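Local coordinates for AT-rich DNA-binding protein (Thermus thermophilus, PDB 2DT5), which binds NAD and, as a Rex-family repressor, probably adjusts transcription to the cellular NADH/NAD+ balance, at residues Y14-I17 with L18-L21; G192-R195 with L196-A199; P134-V137 with P138-E142. The protein carries 1 engineered substitution. All blocks are in the same frame, centred on the assembly; numbering follows the deposited sequence.

Along the chain the three local contacts come in the order 1, 3, 2, and they sample different parts of a Rex subunit. Contact 1 lies within helix 7-23 of the N-terminal DNA-binding region. Contact 3 shapes the loop that leads from strand 125-129 into strand 143-146 of the Rossmann-type sheet, and contact 2 belongs to helix 192-201 near the C-terminus. No two of them touch. The centres of contacts 1 and 2 lie about 23 Å apart, while that of contact 3 is about 33 Å from the first and 39 Å from the second. Contact 2 packs extensively against the second subunit, so it joins the two halves of the homodimer.

Contact 1 (Y14-I17 with L18-L21); sequences YLRI and LEEL
Leu-18 N donates to Tyr-14 O at 2.8 Å, the first of a run of i to i+4 bonds in this part of helix 7-23. The Leu-18 side chain leans over the same carbonyl, and its branched apolar end suits the space against Leu-67 and Leu-71 of helix 64-75. Glu-19 follows one turn after Arg-16, and the two chains run alongside each other in the same direction. Both carboxylate oxygens meet Arg-16 NH1, OE1 and OE2 each at 3.2 Å, in a salt bridge built of two weak hydrogen bonds; the carboxylate and guanidinium planes are 27° apart. A bend at chi2 (-36°) brings the arginine back toward this partner. A water donates to Arg-16 O and Glu-19 OE1. With an alanine here in place of the arginine, the Glu-19 carboxylate would probably lose its cationic mate and become freer to turn, and Leu-190 of the second subunit would lose a packing partner. Glu-20 N reaches Arg-16 O at 3.0 Å, its acid on an exposed flank. Leu-21 CD1 rests 4.0 Å from Ile-17 CG2, and both residues pack on Leu-34. The helix is thus amphipathic, pairing charges on one side and turning hydrocarbon into the predicted helix-turn-helix region.

Contact 2 (G192-R195 with L196-A199); sequences GLTR and LSFA
Arg-195 and Ala-199 meet one helical turn apart: Ala-199 N donates to Arg-195 O at 2.9 Å, and the small methyl of the alanine sits beside the same carbonyl. Traced outward, the Arg-195 side chain leaves the helix with CB next to Leu-196 N, as its neighbour in sequence requires. CG and CD then carry the chain toward the second subunit, where NE forms a salt bridge with Glu-185 OE1 of that subunit. A turn at chi3 (-65°) folds the far end back along the helix. The flat guanidinium at the tip lies over Gly-192, whose CA is 3.5 Å above its plane and offset toward the rim; the bare CA of a glycine probably helps the group lie close to the backbone.

These residues lie in helix 192-201, an alpha-helix that packs against both parts of the partner subunit, consistent with the exchange of C-terminal helices in Rex dimers. Leu-196 meets Ile-168 of the second subunit, in its Rossmann-type sheet, whereas Thr-194 and Phe-198 reach Leu-75 and Ile-74 of that subunit at the end of its helix 64-75, and the Phe-198 ring leads away to meet Trp-205 of the same chain edge-to-face.

Ser-197 brings a small polar group that suits this buried interface. OG, turned between backbone N and carbonyl carbon (chi1 49°), is hydrogen-bonded to Leu-75 O of the second subunit and also lies close to Thr-194 O, at 2.9 Å. Thr-194 O has a backbone donor in Phe-198 N, at 3.0 Å, and the phenylalanine's CB stays near that oxygen.

Contact 3 (P134-V137 with P138-E142); sequences PQRV and PGRIE
Val-137 O accepts two backbone donors, Arg-140 N and Ile-141 N, each at 2.9 Å, as the chain leaves a short 3-10 segment and reverses. The first bond closes a type II beta turn with Pro-138 and Gly-139 at its corners. Each suits its post: the proline ring restricts phi, and glycine readily adopts the positive phi required next. Ile-141 N lies in the carbonyl plane on a lone pair, whereas Arg-140 N is tilted 32° from that plane.

Arg-140 bends back at chi3 (5°, nearly eclipsed), so that the edge of its guanidinium straddles Arg-136 O; NE and NH2 both donate at 2.9 Å, in weak, strongly bent bonds. The two arginines lie alongside each other with their guanidinium planes 78° apart, and NH2 of Arg-140 is 3.3 Å from Arg-136 CD. Their like charges are probably eased by Glu-128, which forms a salt bridge with Arg-136 NH1.

Ile-141 turns its apolar chain toward Cys-84 of strand 81-86 and Arg-108 of strand 105-112, and Arg-136 covers Phe-111; Glu-142 bonds through its backbone to Gly-82 and Gly-167, leading directly into strand 143-146.

Contact 1 (Y14-I17 with L18-L21)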
loop_
_atom_site.group_PDB
_atom_site.type_symbol
_atom_site.label_atom_id
_atom_site.label_comp_id
_atom_site.label_asym_id
_atom_site.label_seq_id
_atom_site.Cartn_x
_atom_site.Cartn_y
_atom_site.Cartn_z
ATOM N N TYR B 14 0.971 8.589 -11.898
ATOM C CA TYR B 14 1.510 9.375 -13.003
ATOM C C TYR B 14 2.736 10.146 -12.541
ATOM O O TYR B 14 3.710 10.310 -13.291
ATOM C CB TYR B 14 0.459 10.377 -13.507
ATOM C CG TYR B 14 -0.848 9.768 -13.974
ATOM C CD1 TYR B 14 -2.038 10.493 -13.889
ATOM C CD2 TYR B 14 -0.894 8.491 -14.533
ATOM C CE1 TYR B 14 -3.250 9.971 -14.344
ATOM C CE2 TYR B 14 -2.109 7.952 -15.000
ATOM C CZ TYR B 14 -3.284 8.704 -14.896
ATOM O OH TYR B 14 -4.493 8.199 -15.304
ATOM N N LEU B 15 2.687 10.623 -11.303
ATOM C CA LEU B 15 3.794 11.387 -10.760
ATOM C C LEU B 15 5.038 10.512 -10.582
ATOM O O LEU B 15 6.157 10.954 -10.887
ATOM C CB LEU B 15 3.395 12.034 -9.438
ATOM C CG LEU B 15 4.498 12.862 -8.783
ATOM C CD1 LEU B 15 4.921 13.984 -9.726
ATOM C CD2 LEU B 15 4.011 13.429 -7.445
ATOM N N ARG B 16 4.854 9.283 -10.095
ATOM C CA ARG B 16 5.992 8.357 -9.918
ATOM C C ARG B 16 6.620 8.130 -11.287
ATOM O O ARG B 16 7.826 8.256 -11.449
ATOM C CB ARG B 16 5.546 6.989 -9.347
ATOM C CG ARG B 16 4.935 7.054 -7.955
ATOM C CD ARG B 16 5.645 8.106 -7.119
ATOM N NE ARG B 16 5.010 8.300 -5.821
ATOM C CZ ARG B 16 5.226 9.351 -5.035
ATOM N NH1 ARG B 16 6.058 10.318 -5.414
ATOM N NH2 ARG B 16 4.619 9.423 -3.860
ATOM N N ILE B 17 5.774 7.799 -12.257
ATOM C CA ILE B 17 6.203 7.564 -13.630
ATOM C C ILE B 17 6.983 8.763 -14.175
ATOM O O ILE B 17 8.062 8.606 -14.742
ATOM C CB ILE B 17 4.998 7.320 -14.519
ATOM C CG1 ILE B 17 4.332 5.999 -14.120
ATOM C CG2 ILE B 17 5.411 7.324 -15.982
ATOM C CD1 ILE B 17 3.008 5.765 -14.800
ATOM N N LEU B 18 6.425 9.959 -14.000
ATOM C CA LEU B 18 7.066 11.185 -14.463
ATOM C C LEU B 18 8.404 11.415 -13.774
ATOM O O LEU B 18 9.339 11.937 -14.387
ATOM C CB LEU B 18 6.155 12.405 -14.212
ATOM C CG LEU B 18 4.877 12.552 -15.048
ATOM C CD1 LEU B 18 3.966 13.623 -14.429
ATOM C CD2 LEU B 18 5.253 12.905 -16.494
ATOM N N GLU B 19 8.486 11.050 -12.494
ATOM C CA GLU B 19 9.720 11.214 -11.738
ATOM C C GLU B 19 10.784 10.318 -12.353
ATOM O O GLU B 19 11.952 10.701 -12.427
ATOM C CB GLU B 19 9.533 10.812 -10.267
ATOM C CG GLU B 19 8.548 11.659 -9.472
ATOM C CD GLU B 19 8.276 11.081 -8.081
ATOM O OE1 GLU B 19 7.970 9.870 -7.979
ATOM O OE2 GLU B 19 8.361 11.838 -7.089
ATOM N N GLU B 20 10.380 9.125 -12.791
ATOM C CA GLU B 20 11.337 8.202 -13.389
ATOM C C GLU B 20 11.605 8.534 -14.853
ATOM O O GLU B 20 12.714 8.335 -15.334
ATOM C CB GLU B 20 10.898 6.733 -13.204
ATOM C CG GLU B 20 9.416 6.423 -13.392
ATOM C CD GLU B 20 9.057 4.972 -13.004
ATOM O OE1 GLU B 20 9.345 4.570 -11.851
ATOM O OE2 GLU B 20 8.484 4.237 -13.850
ATOM N N LEU B 21 10.604 9.048 -15.559
ATOM C CA LEU B 21 10.822 9.443 -16.941
ATOM C C LEU B 21 11.835 10.584 -16.896
ATOM O O LEU B 21 12.741 10.661 -17.722
ATOM C CB LEU B 21 9.527 9.936 -17.584
ATOM C CG LEU B 21 8.587 8.875 -18.155
ATOM C CD1 LEU B 21 7.337 9.533 -18.694
ATOM C CD2 LEU B 21 9.296 8.125 -19.273
HETATM O O HOH W 1 9.552 7.492 -9.537
#

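Contact 2 (G192-R195 with L196-A199)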
loop_
_atom_site.group_PDB
_atom_site.type_symbol
_atom_site.label_atom_id
_atom_site.label_comp_id
_atom_site.label_asym_id
_atom_site.label_seq_id
_atom_site.Cartn_x
_atom_site.Cartn_y
_atom_site.Cartn_z
ATOM N N GLY B 192 0.342 -6.035 -0.459
ATOM C CA GLY B 192 1.196 -6.541 -1.515
ATOM C C GLY B 192 1.302 -8.045 -1.634
ATOM O O GLY B 192 1.627 -8.546 -2.710
ATOM N N LEU B 193 1.037 -8.766 -0.545
ATOM C CA LEU B 193 1.106 -10.225 -0.550
ATOM C C LEU B 193 0.319 -10.878 -1.683
ATOM O O LEU B 193 0.796 -11.813 -2.341
ATOM C CB LEU B 193 0.595 -10.778 0.773
ATOM C CG LEU B 193 1.510 -10.552 1.967
ATOM C CD1 LEU B 193 0.921 -11.187 3.200
ATOM C CD2 LEU B 193 2.878 -11.145 1.659
ATOM N N THR B 194 -0.886 -10.374 -1.915
ATOM C CA THR B 194 -1.753 -10.934 -2.935
ATOM C C THR B 194 -1.217 -10.558 -4.302
ATOM O O THR B 194 -1.366 -11.316 -5.258
ATOM C CB THR B 194 -3.218 -10.454 -2.719
ATOM O OG1 THR B 194 -3.613 -10.806 -1.389
ATOM C CG2 THR B 194 -4.179 -11.143 -3.691
ATOM N N ARG B 195 -0.566 -9.400 -4.413
ATOM C CA ARG B 195 0.014 -9.062 -5.704
ATOM C C ARG B 195 1.178 -10.037 -5.972
ATOM O O ARG B 195 1.416 -10.413 -7.116
ATOM C CB ARG B 195 0.492 -7.604 -5.746
ATOM C CG ARG B 195 -0.661 -6.598 -5.842
ATOM C CD ARG B 195 -0.181 -5.221 -6.305
ATOM N NE ARG B 195 0.717 -4.603 -5.328
ATOM C CZ ARG B 195 0.321 -4.069 -4.176
ATOM N NH1 ARG B 195 -0.968 -4.063 -3.840
ATOM N NH2 ARG B 195 1.219 -3.557 -3.346
ATOM N N LEU B 196 1.895 -10.461 -4.930
ATOM C CA LEU B 196 3.003 -11.411 -5.136
ATOM C C LEU B 196 2.498 -12.818 -5.460
ATOM O O LEU B 196 3.060 -13.503 -6.327
ATOM C CB LEU B 196 3.918 -11.499 -3.910
ATOM C CG LEU B 196 4.923 -10.376 -3.662
ATOM C CD1 LEU B 196 5.537 -10.543 -2.253
ATOM C CD2 LEU B 196 6.016 -10.422 -4.735
ATOM N N SER B 197 1.465 -13.273 -4.756
ATOM C CA SER B 197 0.944 -14.605 -5.051
ATOM C C SER B 197 0.474 -14.589 -6.505
ATOM O O SER B 197 0.762 -15.512 -7.264
ATOM C CB SER B 197 -0.199 -14.976 -4.103
ATOM O OG SER B 197 -1.157 -13.941 -4.020
ATOM N N PHE B 198 -0.218 -13.525 -6.898
ATOM C CA PHE B 198 -0.691 -13.417 -8.274
ATOM C C PHE B 198 0.496 -13.481 -9.232
ATOM O O PHE B 198 0.484 -14.236 -10.203
ATOM C CB PHE B 198 -1.444 -12.099 -8.503
ATOM C CG PHE B 198 -1.761 -11.835 -9.948
ATOM C CD1 PHE B 198 -2.849 -12.442 -10.557
ATOM C CD2 PHE B 198 -0.918 -11.046 -10.725
ATOM C CE1 PHE B 198 -3.091 -12.276 -11.916
ATOM C CE2 PHE B 198 -1.153 -10.877 -12.089
ATOM C CZ PHE B 198 -2.239 -11.494 -12.686
ATOM N N ALA B 199 1.524 -12.684 -8.948
ATOM C CA ALA B 199 2.712 -12.639 -9.786
ATOM C C ALA B 199 3.431 -13.989 -9.873
ATOM O O ALA B 199 3.826 -14.419 -10.954
ATOM C CB ALA B 199 3.663 -11.565 -9.268
#

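Contact 3 (P134-V137 with P138-E142)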
loop_
_atom_site.group_PDB
_atom_site.type_symbol
_atom_site.label_atom_id
_atom_site.label_comp_id
_atom_site.label_asym_id
_atom_site.label_seq_id
_atom_site.Cartn_x
_atom_site.Cartn_y
_atom_site.Cartn_z
ATOM N N PRO B 134 -2.847 18.883 22.460
ATOM C CA PRO B 134 -3.565 20.149 22.322
ATOM C C PRO B 134 -2.661 21.384 22.273
ATOM O O PRO B 134 -3.017 22.398 21.683
ATOM C CB PRO B 134 -4.528 20.129 23.517
ATOM C CG PRO B 134 -3.822 19.286 24.525
ATOM C CD PRO B 134 -3.231 18.180 23.696
ATOM N N GLN B 135 -1.474 21.279 22.850
ATOM C CA GLN B 135 -0.547 22.396 22.872
ATOM C C GLN B 135 0.584 22.220 21.867
ATOM O O GLN B 135 1.548 22.980 21.887
ATOM C CB GLN B 135 0.046 22.526 24.264
ATOM C CG GLN B 135 -0.922 22.100 25.351
ATOM C CD GLN B 135 -0.214 21.738 26.627
ATOM O OE1 GLN B 135 -0.761 21.031 27.476
ATOM N NE2 GLN B 135 1.016 22.222 26.777
ATOM N N ARG B 136 0.481 21.217 21.000
ATOM C CA ARG B 136 1.522 20.972 19.999
ATOM C C ARG B 136 1.006 20.972 18.567
ATOM O O ARG B 136 1.695 21.408 17.648
ATOM C CB ARG B 136 2.214 19.635 20.278
ATOM C CG ARG B 136 3.221 19.689 21.404
ATOM C CD ARG B 136 4.546 20.200 20.884
ATOM N NE ARG B 136 5.085 21.300 21.673
ATOM C CZ ARG B 136 5.301 21.249 22.982
ATOM N NH1 ARG B 136 5.018 20.145 23.663
ATOM N NH2 ARG B 136 5.812 22.298 23.609
ATOM N N VAL B 137 -0.223 20.505 18.393
ATOM C CA VAL B 137 -0.836 20.394 17.074
ATOM C C VAL B 137 -1.236 21.689 16.346
ATOM O O VAL B 137 -0.784 21.940 15.227
ATOM C CB VAL B 137 -2.043 19.453 17.165
ATOM C CG1 VAL B 137 -2.796 19.416 15.847
ATOM C CG2 VAL B 137 -1.561 18.065 17.564
ATOM N N PRO B 138 -2.075 22.534 16.975
ATOM C CA PRO B 138 -2.520 23.790 16.358
ATOM C C PRO B 138 -1.456 24.606 15.630
ATOM O O PRO B 138 -0.451 25.014 16.212
ATOM C CB PRO B 138 -3.135 24.542 17.532
ATOM C CG PRO B 138 -3.771 23.420 18.314
ATOM C CD PRO B 138 -2.655 22.385 18.325
ATOM N N GLY B 139 -1.691 24.823 14.341
ATOM C CA GLY B 139 -0.771 25.593 13.536
ATOM C C GLY B 139 0.579 24.973 13.223
ATOM O O GLY B 139 1.361 25.561 12.483
ATOM N N ARG B 140 0.873 23.794 13.757
ATOM C CA ARG B 140 2.174 23.185 13.490
ATOM C C ARG B 140 2.138 21.773 12.920
ATOM O O ARG B 140 3.041 21.385 12.186
ATOM C CB ARG B 140 3.015 23.178 14.763
ATOM C CG ARG B 140 3.568 24.540 15.154
ATOM C CD ARG B 140 4.028 24.556 16.606
ATOM N NE ARG B 140 3.928 23.239 17.232
ATOM C CZ ARG B 140 4.820 22.261 17.098
ATOM N NH1 ARG B 140 5.910 22.438 16.358
ATOM N NH2 ARG B 140 4.606 21.097 17.691
ATOM N N ILE B 141 1.099 21.014 13.258
ATOM C CA ILE B 141 0.976 19.643 12.805
ATOM C C ILE B 141 -0.403 19.357 12.225
ATOM O O ILE B 141 -1.407 19.434 12.936
ATOM C CB ILE B 141 1.233 18.693 13.971
ATOM C CG1 ILE B 141 2.651 18.929 14.503
ATOM C CG2 ILE B 141 1.009 17.247 13.524
ATOM C CD1 ILE B 141 2.963 18.208 15.796
ATOM N N GLU B 142 -0.449 19.007 10.942
ATOM C CA GLU B 142 -1.718 18.740 10.287
ATOM C C GLU B 142 -2.059 17.257 10.137
ATOM O O GLU B 142 -3.236 16.887 10.164
ATOM C CB GLU B 142 -1.750 19.378 8.890
ATOM C CG GLU B 142 -1.624 20.896 8.833
ATOM C CD GLU B 142 -0.203 21.400 9.051
ATOM O OE1 GLU B 142 0.754 20.724 8.619
ATOM O OE2 GLU B 142 -0.038 22.492 9.637
#